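Local coordinates for protein Agap007691-pb (Anopheles gambiae, PDB 5C98) that adopts the serpin fold and may inhibit serine proteases, as much of that family does, although its actual role is not established, at residues V101-T106 / V125-L130; R215-N220 / E267-C272; L276-F281 / L327-S332. One frame throughout, in Å; residues are numbered along the deposited sequence. Where two conformers were deposited one is given.

Interaction 1: residues V101-T106 / V125-L130; sequences VLVEET and VEPVDL
V125 and V101 open the contact as a parallel pair on one face of the sheet, V125 CG2 packed 3.9 Å from V101 CB, while V125 CG1 turns to V103 CG2. E126 uses both ends of its backbone: its N donates to V101 O at 2.8 Å, and its O takes a longer bond from V103 N (3.3 Å). P127, with no N-H to give, sets its CA against V103 O in a CA-H···O contact, V103 CG2 packs on it on the V125 face, and its CB meets E105 CB. V128 N then binds V103 O at 2.9 Å, and V128 O receives E105 N. On the opposite face to V103, both methyls of V128 lie 3.8 Å from L102 CD2. D129 OD1 shares a water with E104 OE2 and also bonds T131 OG1. L130 N ends the run on E104 OE1 at 2.9 Å, on the syn side, 23° out of the carboxylate plane. E104 CB points away from the other strand, but the bend at chi2 (51°) brings CD back, and T106 OG1 and N grip OE2 from opposite faces, fixing the carboxylate's rotation. The strands, splayed by 34°, belong to serpin sheet A. Helix 111-119, the link between them, brings F113 and F117 to the valine face; helix 133-146 packs on L102, V128 and L130, and strand 169-177 flanks 101-104 on its other edge.

Interaction 2: residues R215-N220 / E267-C272; sequences RRCLHN and ERLQSC
R268 lays its guanidinium flat on the ring of H219, the planes 13° apart and NH1 3.6 Å above the ring centre. This is where, in the serpin fold, helix 259-268 ends and the chain enters strand 270-287, which makes a short antiparallel bridge with strand 204-219 while the two strand segments cross at 107°. The R268 chain, extended from CG to NE, crosses the histidine side chain at about a right angle, and its CB rests on C217 CB. Both ring nitrogens are held, NE2 by Q264 OE1 and ND1 by L222 N, which fixes the ring's rotation. R216 is instead folded at chi2 (88°), and C272 CB lies over one face of its guanidinium, toward the rim; F346 adds a cation-pi contact. L269 sends CD2 against the R216 backbone, 3.5 Å from R216 C, and on to C217 SG at 3.8 Å. The bridge is a reciprocal pair, R216 N to Q270 O at 3.0 Å and Q270 N to R216 O at 3.1 Å. L269 CB lies over one face of the R215 guanidinium, toward the rim, 3.5 Å from NH2, and a water accepts from that NH2 while donating to L269 O at 2.7 Å.

Interaction 3: residues L276-F281 / L327-S332; sequences LKLPKF and LAVSES
K280 and E331 form the charged part of this contact: K280 NZ lies 2.8 Å from E331 OE1 in a salt bridge, meeting the carboxylate on its syn side, 24° out of its plane. The same ammonium also donates to S330 OG at 2.7 Å, and is thus gripped by two neighbouring residues of the other segment. The lysine is stretched out as far as CE and then turns at chi4 (91°), which places NZ between the serine hydroxyl and the glutamate. E331 crosses it at about a right angle, and its second oxygen, OE2, is bonded to T190 OG1, so both carboxylate oxygens have a partner. The backbone adds one bond, V329 N to F281 O at 3.0 Å, with the donor lined up almost along the C=O axis; A328 CA makes a CH···O approach to the same oxygen. The apolar part centres on V329. Its CG2 sits 3.5 Å from both CD1 and CE1 of F281, oblique to the ring, and 4.0 Å from L278 CD2, the valine crossing L278 at about a right angle. F281 CZ reaches on toward L327 CD2, and F354, meeting F281 edge-to-face, and F372 close in on the ring. In serpin terms this is the breach region of sheet A, where strand 320-328 runs out into the reactive-centre loop. A lysine-glutamate bridge at the base of that loop is familiar from antitrypsin, and the K280-E331 pair appears to be its counterpart.

In the fold
Going from the N terminus, the three contacts close one after another, without nesting or crossing. Interaction 1 comes first: it closes an 18-residue excursion through helix 111-119 and ties down the edge of sheet A at one end of the molecule. Interaction 2 closes a 46-residue excursion through strands 224-230 and 237-244 and helices 250-256 and 259-268, joining strand 204-219 to the start of strand 270-287, its centre about 49 Å from that of interaction 1. Strand 270-287 leads directly into interaction 3, whose 45 intervening residues include helices 289-295 and 300-303; it joins that strand to the end of strand 320-328 of sheet A. The centres of interactions 2 and 3 are about 20 Å apart.

Interaction 1: residues V101-T106 / V125-L130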
ATOM      1  N   VAL A 101       0.636  -8.626  14.556  1.00 15.19           N
ATOM      2  CA  VAL A 101       1.905  -9.247  14.888  1.00 16.38           C
ATOM      3  C   VAL A 101       1.637 -10.638  15.428  1.00 17.27           C
ATOM      4  O   VAL A 101       0.791 -10.810  16.319  1.00 18.45           O
ATOM      5  CB  VAL A 101       2.669  -8.417  15.932  1.00 15.27           C
ATOM      6  CG1 VAL A 101       4.017  -9.010  16.236  1.00 18.12           C
ATOM      7  CG2 VAL A 101       2.801  -6.969  15.491  1.00 17.54           C
ATOM      8  N   LEU A 102       2.366 -11.627  14.904  1.00 15.36           N
ATOM      9  CA  LEU A 102       2.413 -12.952  15.506  1.00 15.49           C
ATOM     10  C   LEU A 102       3.709 -13.115  16.282  1.00 16.05           C
ATOM     11  O   LEU A 102       4.781 -12.746  15.811  1.00 17.50           O
ATOM     12  CB  LEU A 102       2.364 -14.063  14.458  1.00 18.61           C
ATOM     13  CG  LEU A 102       1.099 -14.206  13.624  1.00 18.78           C
ATOM     14  CD1 LEU A 102       1.309 -15.278  12.572  1.00 16.25           C
ATOM     15  CD2 LEU A 102      -0.064 -14.564  14.535  1.00 20.89           C
ATOM     16  N   VAL A 103       3.601 -13.669  17.480  1.00 16.72           N
ATOM     17  CA  VAL A 103       4.757 -14.041  18.287  1.00 17.67           C
ATOM     18  C   VAL A 103       4.601 -15.498  18.703  1.00 19.65           C
ATOM     19  O   VAL A 103       3.487 -15.989  18.932  1.00 19.42           O
ATOM     20  CB  VAL A 103       4.943 -13.148  19.538  1.00 19.07           C
ATOM     21  CG1 VAL A 103       5.322 -11.730  19.148  1.00 18.69           C
ATOM     22  CG2 VAL A 103       3.699 -13.161  20.416  1.00 19.87           C
ATOM     23  N   GLU A 104       5.731 -16.194  18.797  1.00 18.72           N
ATOM     24  CA  GLU A 104       5.716 -17.578  19.272  1.00 20.10           C
ATOM     25  C   GLU A 104       5.229 -17.642  20.716  1.00 19.80           C
ATOM     26  O   GLU A 104       5.829 -17.055  21.623  1.00 21.13           O
ATOM     27  CB  GLU A 104       7.119 -18.187  19.153  1.00 21.02           C
ATOM     28  CG  GLU A 104       7.330 -19.536  19.859  1.00 23.68           C
ATOM     29  CD  GLU A 104       6.292 -20.594  19.512  1.00 26.13           C
ATOM     30  OE1 GLU A 104       5.938 -20.723  18.316  1.00 24.44           O
ATOM     31  OE2 GLU A 104       5.843 -21.292  20.454  1.00 26.96           O
ATOM     32  N   GLU A 105       4.160 -18.405  20.936  1.00 20.23           N
ATOM     33  CA  GLU A 105       3.469 -18.394  22.221  1.00 22.79           C
ATOM     34  C   GLU A 105       4.293 -18.989  23.356  1.00 26.40           C
ATOM     35  O   GLU A 105       4.027 -18.672  24.517  1.00 24.61           O
ATOM     36  CB  GLU A 105       2.145 -19.150  22.117  1.00 25.78           C
ATOM     37  CG  GLU A 105       2.265 -20.660  21.825  1.00 26.49           C
ATOM     38  CD  GLU A 105       0.914 -21.316  21.572  1.00 32.87           C
ATOM     39  OE1 GLU A 105      -0.095 -20.591  21.469  1.00 37.19           O
ATOM     40  OE2 GLU A 105       0.865 -22.563  21.472  1.00 32.93           O
ATOM     41  N   THR A 106       5.279 -19.833  23.071  1.00 21.67           N
ATOM     42  CA  THR A 106       5.999 -20.469  24.170  1.00 25.80           C
ATOM     43  C   THR A 106       7.130 -19.615  24.725  1.00 27.16           C
ATOM     44  O   THR A 106       7.777 -20.052  25.683  1.00 27.02           O
ATOM     45  CB  THR A 106       6.579 -21.823  23.759  1.00 28.08           C
ATOM     46  OG1 THR A 106       7.484 -21.641  22.669  1.00 26.86           O
ATOM     47  CG2 THR A 106       5.462 -22.834  23.384  1.00 27.67           C
ATOM     48  N   VAL A 125      -1.212  -7.866  18.826  1.00 17.84           N
ATOM     49  CA  VAL A 125      -0.251  -8.962  18.897  1.00 17.09           C
ATOM     50  C   VAL A 125      -1.005 -10.203  19.335  1.00 18.34           C
ATOM     51  O   VAL A 125      -1.719 -10.177  20.348  1.00 21.59           O
ATOM     52  CB  VAL A 125       0.875  -8.645  19.896  1.00 21.17           C
ATOM     53  CG1 VAL A 125       1.863  -9.790  19.994  1.00 20.45           C
ATOM     54  CG2 VAL A 125       1.597  -7.374  19.515  1.00 22.29           C
ATOM     55  N   GLU A 126      -0.842 -11.296  18.598  1.00 19.47           N
ATOM     56  CA  GLU A 126      -1.418 -12.574  18.997  1.00 19.57           C
ATOM     57  C   GLU A 126      -0.326 -13.620  19.172  1.00 18.43           C
ATOM     58  O   GLU A 126       0.425 -13.891  18.218  1.00 19.38           O
ATOM     59  CB  GLU A 126      -2.441 -13.067  17.983  1.00 19.71           C
ATOM     60  CG  GLU A 126      -3.172 -14.303  18.480  1.00 28.36           C
ATOM     61  CD  GLU A 126      -4.462 -14.595  17.734  1.00 32.75           C
ATOM     62  OE1 GLU A 126      -5.034 -13.659  17.127  1.00 28.30           O
ATOM     63  OE2 GLU A 126      -4.912 -15.764  17.765  1.00 32.99           O
ATOM     64  N   PRO A 127      -0.182 -14.210  20.362  1.00 19.61           N
ATOM     65  CA  PRO A 127       0.705 -15.373  20.506  1.00 19.24           C
ATOM     66  C   PRO A 127       0.071 -16.594  19.866  1.00 20.96           C
ATOM     67  O   PRO A 127      -1.100 -16.894  20.097  1.00 24.08           O
ATOM     68  CB  PRO A 127       0.824 -15.550  22.022  1.00 22.95           C
ATOM     69  CG  PRO A 127       0.199 -14.362  22.632  1.00 40.01           C
ATOM     70  CD  PRO A 127      -0.777 -13.827  21.648  1.00 23.19           C
ATOM     71  N   VAL A 128       0.861 -17.315  19.074  1.00 20.64           N
ATOM     72  CA  VAL A 128       0.387 -18.518  18.404  1.00 20.40           C
ATOM     73  C   VAL A 128       1.506 -19.548  18.411  1.00 20.76           C
ATOM     74  O   VAL A 128       2.669 -19.251  18.704  1.00 22.50           O
ATOM     75  CB  VAL A 128      -0.063 -18.251  16.953  1.00 20.95           C
ATOM     76  CG1 VAL A 128      -1.245 -17.287  16.905  1.00 27.00           C
ATOM     77  CG2 VAL A 128       1.111 -17.765  16.107  1.00 22.03           C
ATOM     78  N   ASP A 129       1.138 -20.767  18.046  1.00 22.61           N
ATOM     79  CA  ASP A 129       2.121 -21.817  17.826  1.00 23.12           C
ATOM     80  C   ASP A 129       2.666 -21.632  16.418  1.00 23.05           C
ATOM     81  O   ASP A 129       2.099 -22.148  15.457  1.00 22.99           O
ATOM     82  CB  ASP A 129       1.452 -23.171  17.992  1.00 26.18           C
ATOM     83  CG  ASP A 129       2.373 -24.318  17.684  1.00 23.76           C
ATOM     84  OD1 ASP A 129       3.593 -24.074  17.498  1.00 26.40           O
ATOM     85  OD2 ASP A 129       1.883 -25.466  17.664  1.00 27.72           O
ATOM     86  N   LEU A 130       3.800 -20.940  16.302  1.00 21.04           N
ATOM     87  CA  LEU A 130       4.424 -20.671  15.006  1.00 20.44           C
ATOM     88  C   LEU A 130       5.106 -21.905  14.408  1.00 24.18           C
ATOM     89  O   LEU A 130       5.524 -21.863  13.246  1.00 26.21           O
ATOM     90  CB  LEU A 130       5.392 -19.482  15.107  1.00 20.93           C
ATOM     91  CG  LEU A 130       4.796 -18.084  14.856  1.00 24.02           C
ATOM     92  CD1 LEU A 130       5.803 -16.961  15.098  1.00 21.20           C
ATOM     93  CD2 LEU A 130       4.263 -17.968  13.436  1.00 26.19           C
TER
HETATM   94  O   HOH W   1       4.876 -23.641  19.931  1.00 29.06           O
HETATM   95  O   HOH W   2      -1.463 -18.700  22.479  1.00 43.10           O

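Interaction 2: residues R215-N220 / E267-C272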
ATOM      1  N   ARG A 215      -9.852  17.589 -12.103  1.00 21.02           N
ATOM      2  CA  ARG A 215      -8.507  18.119 -12.269  1.00 20.30           C
ATOM      3  C   ARG A 215      -7.702  17.220 -13.208  1.00 20.87           C
ATOM      4  O   ARG A 215      -7.653  15.996 -13.040  1.00 21.09           O
ATOM      5  CB  ARG A 215      -7.836  18.194 -10.902  1.00 23.20           C
ATOM      6  CG  ARG A 215      -8.395  19.314 -10.039  1.00 25.66           C
ATOM      7  CD  ARG A 215      -7.945  19.250  -8.604  1.00 32.58           C
ATOM      8  NE  ARG A 215      -6.518  19.477  -8.417  1.00 30.80           N
ATOM      9  CZ  ARG A 215      -5.924  20.665  -8.512  1.00 33.68           C
ATOM     10  NH1 ARG A 215      -6.623  21.747  -8.852  1.00 35.26           N
ATOM     11  NH2 ARG A 215      -4.619  20.769  -8.285  1.00 36.96           N
ATOM     12  N   ARG A 216      -7.061  17.831 -14.198  1.00 21.63           N
ATOM     13  CA  ARG A 216      -6.383  17.089 -15.243  1.00 18.43           C
ATOM     14  C   ARG A 216      -5.177  17.887 -15.715  1.00 22.93           C
ATOM     15  O   ARG A 216      -5.120  19.112 -15.565  1.00 22.44           O
ATOM     16  CB  ARG A 216      -7.322  16.839 -16.423  1.00 18.75           C
ATOM     17  CG  ARG A 216      -7.696  18.095 -17.241  1.00 20.52           C
ATOM     18  CD  ARG A 216      -6.716  18.401 -18.358  1.00 26.53           C
ATOM     19  NE  ARG A 216      -7.109  19.593 -19.113  1.00 32.01           N
ATOM     20  CZ  ARG A 216      -6.802  20.842 -18.760  1.00 39.67           C
ATOM     21  NH1 ARG A 216      -6.078  21.083 -17.674  1.00 35.96           N
ATOM     22  NH2 ARG A 216      -7.204  21.857 -19.503  1.00 37.97           N
ATOM     23  N   CYS A 217      -4.217  17.182 -16.297  1.00 20.95           N
ATOM     24  CA  CYS A 217      -3.147  17.840 -17.035  1.00 20.73           C
ATOM     25  C   CYS A 217      -2.478  16.851 -17.973  1.00 22.20           C
ATOM     26  O   CYS A 217      -2.668  15.637 -17.886  1.00 21.35           O
ATOM     27  CB  CYS A 217      -2.110  18.479 -16.110  1.00 23.11           C
ATOM     28  SG  CYS A 217      -1.179  17.316 -15.089  1.00 24.39           S
ATOM     29  N   LEU A 218      -1.738  17.397 -18.918  1.00 20.54           N
ATOM     30  CA  LEU A 218      -0.775  16.619 -19.661  1.00 18.92           C
ATOM     31  C   LEU A 218       0.571  16.757 -18.975  1.00 23.20           C
ATOM     32  O   LEU A 218       0.863  17.777 -18.345  1.00 25.47           O
ATOM     33  CB  LEU A 218      -0.657  17.152 -21.085  1.00 23.13           C
ATOM     34  CG  LEU A 218      -1.896  17.153 -21.965  1.00 28.08           C
ATOM     35  CD1 LEU A 218      -1.558  17.671 -23.378  1.00 32.52           C
ATOM     36  CD2 LEU A 218      -2.486  15.766 -22.039  1.00 30.09           C
ATOM     37  N   HIS A 219       1.401  15.726 -19.086  1.00 18.56           N
ATOM     38  CA  HIS A 219       2.778  15.809 -18.597  1.00 21.00           C
ATOM     39  C   HIS A 219       3.683  15.293 -19.711  1.00 22.57           C
ATOM     40  O   HIS A 219       3.886  14.085 -19.863  1.00 20.78           O
ATOM     41  CB  HIS A 219       3.012  15.089 -17.268  1.00 20.02           C
ATOM     42  CG  HIS A 219       4.241  15.568 -16.569  1.00 24.15           C
ATOM     43  ND1 HIS A 219       5.497  15.468 -17.129  1.00 26.95           N
ATOM     44  CD2 HIS A 219       4.406  16.211 -15.389  1.00 23.06           C
ATOM     45  CE1 HIS A 219       6.385  16.004 -16.309  1.00 28.73           C
ATOM     46  NE2 HIS A 219       5.747  16.465 -15.249  1.00 26.59           N
ATOM     47  N   ASN A 220       4.212  16.208 -20.528  1.00 23.88           N
ATOM     48  CA  ASN A 220       4.929  15.759 -21.712  1.00 24.44           C
ATOM     49  C   ASN A 220       6.252  15.108 -21.337  1.00 26.54           C
ATOM     50  O   ASN A 220       6.700  14.204 -22.037  1.00 32.46           O
ATOM     51  CB  ASN A 220       5.144  16.890 -22.729  1.00 27.26           C
ATOM     52  CG  ASN A 220       3.894  17.239 -23.534  1.00 34.83           C
ATOM     53  OD1 ASN A 220       2.907  16.498 -23.587  1.00 26.75           O
ATOM     54  ND2 ASN A 220       3.956  18.382 -24.205  1.00 39.77           N
ATOM     55  N   GLU A 267       1.081  21.503  -9.641  1.00 25.03           N
ATOM     56  CA  GLU A 267       1.059  22.884 -10.119  1.00 28.19           C
ATOM     57  C   GLU A 267       0.266  23.030 -11.412  1.00 32.96           C
ATOM     58  O   GLU A 267      -0.269  24.113 -11.697  1.00 34.69           O
ATOM     59  CB  GLU A 267       2.488  23.361 -10.378  1.00 31.61           C
ATOM     60  CG  GLU A 267       3.399  23.302  -9.170  1.00 44.37           C
ATOM     61  N   ARG A 268       0.208  21.972 -12.216  1.00 23.65           N
ATOM     62  CA  ARG A 268      -0.395  22.009 -13.541  1.00 26.24           C
ATOM     63  C   ARG A 268      -1.846  21.567 -13.570  1.00 29.36           C
ATOM     64  O   ARG A 268      -2.570  21.942 -14.499  1.00 29.14           O
ATOM     65  CB  ARG A 268       0.378  21.095 -14.497  1.00 24.41           C
ATOM     66  CG  ARG A 268       1.797  21.546 -14.763  1.00 28.91           C
ATOM     67  CD  ARG A 268       2.530  20.558 -15.622  1.00 40.15           C
ATOM     68  NE  ARG A 268       3.974  20.724 -15.524  1.00 44.48           N
ATOM     69  CZ  ARG A 268       4.846  20.112 -16.316  1.00 47.29           C
ATOM     70  NH1 ARG A 268       4.413  19.310 -17.283  1.00 49.38           N
ATOM     71  NH2 ARG A 268       6.148  20.311 -16.151  1.00 49.06           N
ATOM     72  N   LEU A 269      -2.289  20.775 -12.596  1.00 21.82           N
ATOM     73  CA  LEU A 269      -3.656  20.293 -12.628  1.00 23.51           C
ATOM     74  C   LEU A 269      -4.637  21.456 -12.608  1.00 24.37           C
ATOM     75  O   LEU A 269      -4.477  22.417 -11.848  1.00 27.66           O
ATOM     76  CB  LEU A 269      -3.912  19.376 -11.435  1.00 21.85           C
ATOM     77  CG  LEU A 269      -3.323  17.966 -11.483  1.00 21.23           C
ATOM     78  CD1 LEU A 269      -3.445  17.365 -10.083  1.00 26.14           C
ATOM     79  CD2 LEU A 269      -3.980  17.090 -12.508  1.00 22.02           C
ATOM     80  N   GLN A 270      -5.647  21.358 -13.467  1.00 24.77           N
ATOM     81  CA  GLN A 270      -6.722  22.325 -13.569  1.00 28.26           C
ATOM     82  C   GLN A 270      -8.016  21.567 -13.815  1.00 21.95           C
ATOM     83  O   GLN A 270      -8.055  20.614 -14.603  1.00 26.07           O
ATOM     84  CB  GLN A 270      -6.476  23.300 -14.725  1.00 40.03           C
ATOM     85  CG  GLN A 270      -5.324  24.253 -14.486  1.00 49.08           C
ATOM     86  CD  GLN A 270      -5.615  25.255 -13.380  1.00 64.22           C
ATOM     87  OE1 GLN A 270      -6.710  25.822 -13.309  1.00 67.29           O
ATOM     88  NE2 GLN A 270      -4.633  25.474 -12.506  1.00 64.12           N
ATOM     89  N   SER A 271      -9.075  21.986 -13.125  1.00 28.35           N
ATOM     90  CA  SER A 271     -10.365  21.334 -13.287  1.00 31.87           C
ATOM     91  C   SER A 271     -10.907  21.611 -14.680  1.00 33.06           C
ATOM     92  O   SER A 271     -10.833  22.735 -15.182  1.00 34.61           O
ATOM     93  CB  SER A 271     -11.360  21.850 -12.245  1.00 36.30           C
ATOM     94  OG  SER A 271     -11.096  21.302 -10.966  1.00 36.74           O
ATOM     95  N   CYS A 272     -11.468  20.575 -15.298  1.00 29.67           N
ATOM     96  CA  CYS A 272     -11.838  20.654 -16.697  1.00 32.55           C
ATOM     97  C   CYS A 272     -12.882  19.586 -16.977  1.00 25.24           C
ATOM     98  O   CYS A 272     -12.776  18.471 -16.479  1.00 28.16           O
ATOM     99  CB  CYS A 272     -10.575  20.416 -17.525  1.00 38.46           C
ATOM    100  SG  CYS A 272     -10.844  20.385 -19.256  1.00 39.92           S
TER
HETATM  101  O   HOH W   3      -3.121  23.175  -9.658  1.00 35.18           O

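Interaction 3: residues L276-F281 / L327-S332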
ATOM      1  N   LEU A 276     -14.412  10.841 -19.501  1.00 18.56           N
ATOM      2  CA  LEU A 276     -13.622   9.904 -18.722  0.50 17.49           C
ATOM      3  C   LEU A 276     -14.129   8.488 -18.947  1.00 18.53           C
ATOM      4  O   LEU A 276     -15.327   8.225 -18.815  1.00 20.68           O
ATOM      5  CB  LEU A 276     -13.738  10.287 -17.243  0.50 19.70           C
ATOM      6  CG  LEU A 276     -12.995   9.478 -16.183  0.50 20.40           C
ATOM      7  CD1 LEU A 276     -11.517   9.553 -16.392  0.50 16.15           C
ATOM      8  CD2 LEU A 276     -13.358  10.003 -14.817  0.50 16.64           C
ATOM      9  N   LYS A 277     -13.209   7.577 -19.255  1.00 15.40           N
ATOM     10  CA  LYS A 277     -13.484   6.158 -19.329  1.00 17.07           C
ATOM     11  C   LYS A 277     -12.442   5.428 -18.508  1.00 17.48           C
ATOM     12  O   LYS A 277     -11.260   5.744 -18.586  1.00 18.28           O
ATOM     13  CB  LYS A 277     -13.485   5.638 -20.751  1.00 18.69           C
ATOM     14  CG  LYS A 277     -14.639   6.183 -21.558  1.00 21.85           C
ATOM     15  CD  LYS A 277     -14.658   5.533 -22.906  1.00 24.57           C
ATOM     16  CE  LYS A 277     -15.972   5.727 -23.622  1.00 35.52           C
ATOM     17  NZ  LYS A 277     -16.045   4.832 -24.811  1.00 37.42           N
ATOM     18  N   LEU A 278     -12.904   4.461 -17.705  1.00 17.61           N
ATOM     19  CA  LEU A 278     -12.036   3.749 -16.763  1.00 22.25           C
ATOM     20  C   LEU A 278     -12.650   2.368 -16.592  1.00 20.41           C
ATOM     21  O   LEU A 278     -13.868   2.275 -16.426  1.00 20.68           O
ATOM     22  CB  LEU A 278     -12.060   4.483 -15.411  1.00 25.33           C
ATOM     23  CG  LEU A 278     -11.150   4.068 -14.261  1.00 24.58           C
ATOM     24  CD1 LEU A 278      -9.718   4.504 -14.525  1.00 22.73           C
ATOM     25  CD2 LEU A 278     -11.621   4.680 -12.945  1.00 28.90           C
ATOM     26  N   PRO A 279     -11.879   1.283 -16.605  1.00 18.19           N
ATOM     27  CA  PRO A 279     -12.478  -0.007 -16.239  1.00 17.66           C
ATOM     28  C   PRO A 279     -13.039   0.021 -14.825  1.00 20.56           C
ATOM     29  O   PRO A 279     -12.509   0.692 -13.936  1.00 18.70           O
ATOM     30  CB  PRO A 279     -11.313  -0.997 -16.359  1.00 20.29           C
ATOM     31  CG  PRO A 279     -10.100  -0.171 -16.253  1.00 24.84           C
ATOM     32  CD  PRO A 279     -10.428   1.167 -16.826  1.00 21.42           C
ATOM     33  N   LYS A 280     -14.146  -0.703 -14.625  1.00 19.19           N
ATOM     34  CA  LYS A 280     -14.654  -0.959 -13.278  1.00 19.51           C
ATOM     35  C   LYS A 280     -13.739  -2.025 -12.695  1.00 22.24           C
ATOM     36  O   LYS A 280     -13.905  -3.210 -12.968  1.00 32.27           O
ATOM     37  CB  LYS A 280     -16.103  -1.433 -13.342  1.00 22.38           C
ATOM     38  CG  LYS A 280     -16.770  -1.518 -12.001  1.00 26.07           C
ATOM     39  CD  LYS A 280     -18.175  -2.091 -12.119  1.00 35.27           C
ATOM     40  CE  LYS A 280     -18.713  -2.483 -10.755  1.00 48.47           C
ATOM     41  NZ  LYS A 280     -19.463  -1.380 -10.102  1.00 57.22           N
ATOM     42  N   PHE A 281     -12.746  -1.619 -11.901  1.00 21.62           N
ATOM     43  CA  PHE A 281     -11.663  -2.515 -11.547  1.00 21.83           C
ATOM     44  C   PHE A 281     -11.468  -2.548 -10.045  1.00 21.15           C
ATOM     45  O   PHE A 281     -11.932  -1.679  -9.298  1.00 18.90           O
ATOM     46  CB  PHE A 281     -10.306  -2.139 -12.231  1.00 21.19           C
ATOM     47  CG  PHE A 281      -9.582  -0.974 -11.601  1.00 17.13           C
ATOM     48  CD1 PHE A 281      -9.911   0.343 -11.893  1.00 19.14           C
ATOM     49  CD2 PHE A 281      -8.543  -1.190 -10.703  1.00 19.70           C
ATOM     50  CE1 PHE A 281      -9.259   1.405 -11.317  1.00 19.38           C
ATOM     51  CE2 PHE A 281      -7.862  -0.107 -10.117  1.00 19.09           C
ATOM     52  CZ  PHE A 281      -8.227   1.182 -10.408  1.00 18.39           C
ATOM     53  N   LEU A 327      -8.091  -1.948  -3.223  1.00 15.96           N
ATOM     54  CA  LEU A 327      -8.700  -0.755  -3.797  1.00 16.69           C
ATOM     55  C   LEU A 327      -9.727  -1.212  -4.820  1.00 17.48           C
ATOM     56  O   LEU A 327      -9.467  -2.146  -5.572  1.00 18.19           O
ATOM     57  CB  LEU A 327      -7.646   0.089  -4.529  1.00 18.74           C
ATOM     58  CG  LEU A 327      -8.177   1.247  -5.373  1.00 19.87           C
ATOM     59  CD1 LEU A 327      -8.798   2.357  -4.503  1.00 19.10           C
ATOM     60  CD2 LEU A 327      -7.075   1.820  -6.209  1.00 20.73           C
ATOM     61  N   ALA A 328     -10.885  -0.546  -4.874  1.00 20.46           N
ATOM     62  CA  ALA A 328     -11.856  -0.789  -5.939  1.00 18.92           C
ATOM     63  C   ALA A 328     -12.482   0.540  -6.359  1.00 24.09           C
ATOM     64  O   ALA A 328     -12.460   1.516  -5.601  1.00 23.43           O
ATOM     65  CB  ALA A 328     -12.903  -1.789  -5.486  1.00 20.97           C
ATOM     66  N   VAL A 329     -12.959   0.611  -7.603  1.00 21.49           N
ATOM     67  CA  VAL A 329     -13.732   1.767  -8.050  1.00 25.99           C
ATOM     68  C   VAL A 329     -15.085   1.301  -8.581  1.00 24.30           C
ATOM     69  O   VAL A 329     -15.245   0.149  -8.986  1.00 33.69           O
ATOM     70  CB  VAL A 329     -12.999   2.655  -9.081  1.00 30.75           C
ATOM     71  CG1 VAL A 329     -11.786   3.334  -8.454  1.00 32.35           C
ATOM     72  CG2 VAL A 329     -12.600   1.847 -10.312  1.00 32.69           C
ATOM     73  N   SER A 330     -16.073   2.188  -8.527  1.00 26.70           N
ATOM     74  CA  SER A 330     -17.434   1.837  -8.924  1.00 27.19           C
ATOM     75  C   SER A 330     -18.197   3.119  -9.243  1.00 33.45           C
ATOM     76  O   SER A 330     -17.659   4.224  -9.147  1.00 29.53           O
ATOM     77  CB  SER A 330     -18.116   1.033  -7.806  1.00 31.90           C
ATOM     78  OG  SER A 330     -19.362   0.503  -8.231  1.00 43.84           O
ATOM     79  N   GLU A 331     -19.466   2.964  -9.633  1.00 29.22           N
ATOM     80  CA  GLU A 331     -20.288   4.092 -10.047  1.00 26.30           C
ATOM     81  C   GLU A 331     -20.898   4.820  -8.843  1.00 36.71           C
ATOM     82  O   GLU A 331     -20.979   4.289  -7.734  1.00 40.16           O
ATOM     83  CB  GLU A 331     -21.407   3.591 -10.980  1.00 29.84           C
ATOM     84  CG  GLU A 331     -20.908   2.957 -12.290  1.00 30.46           C
ATOM     85  CD  GLU A 331     -20.825   1.445 -12.235  1.00 33.62           C
ATOM     86  OE1 GLU A 331     -20.729   0.894 -11.119  1.00 41.81           O
ATOM     87  OE2 GLU A 331     -20.878   0.798 -13.307  1.00 35.12           O
ATOM     88  N   SER A 332     -21.352   6.051  -9.077  1.00 38.29           N
ATOM     89  CA  SER A 332     -21.979   6.854  -8.032  1.00 37.77           C
ATOM     90  C   SER A 332     -23.475   6.997  -8.269  1.00 44.64           C
ATOM     91  O   SER A 332     -23.960   6.913  -9.402  1.00 43.83           O
ATOM     92  CB  SER A 332     -21.329   8.237  -7.907  1.00 45.73           C
ATOM     93  OG  SER A 332     -22.299   9.274  -7.767  1.00 42.35           O
TER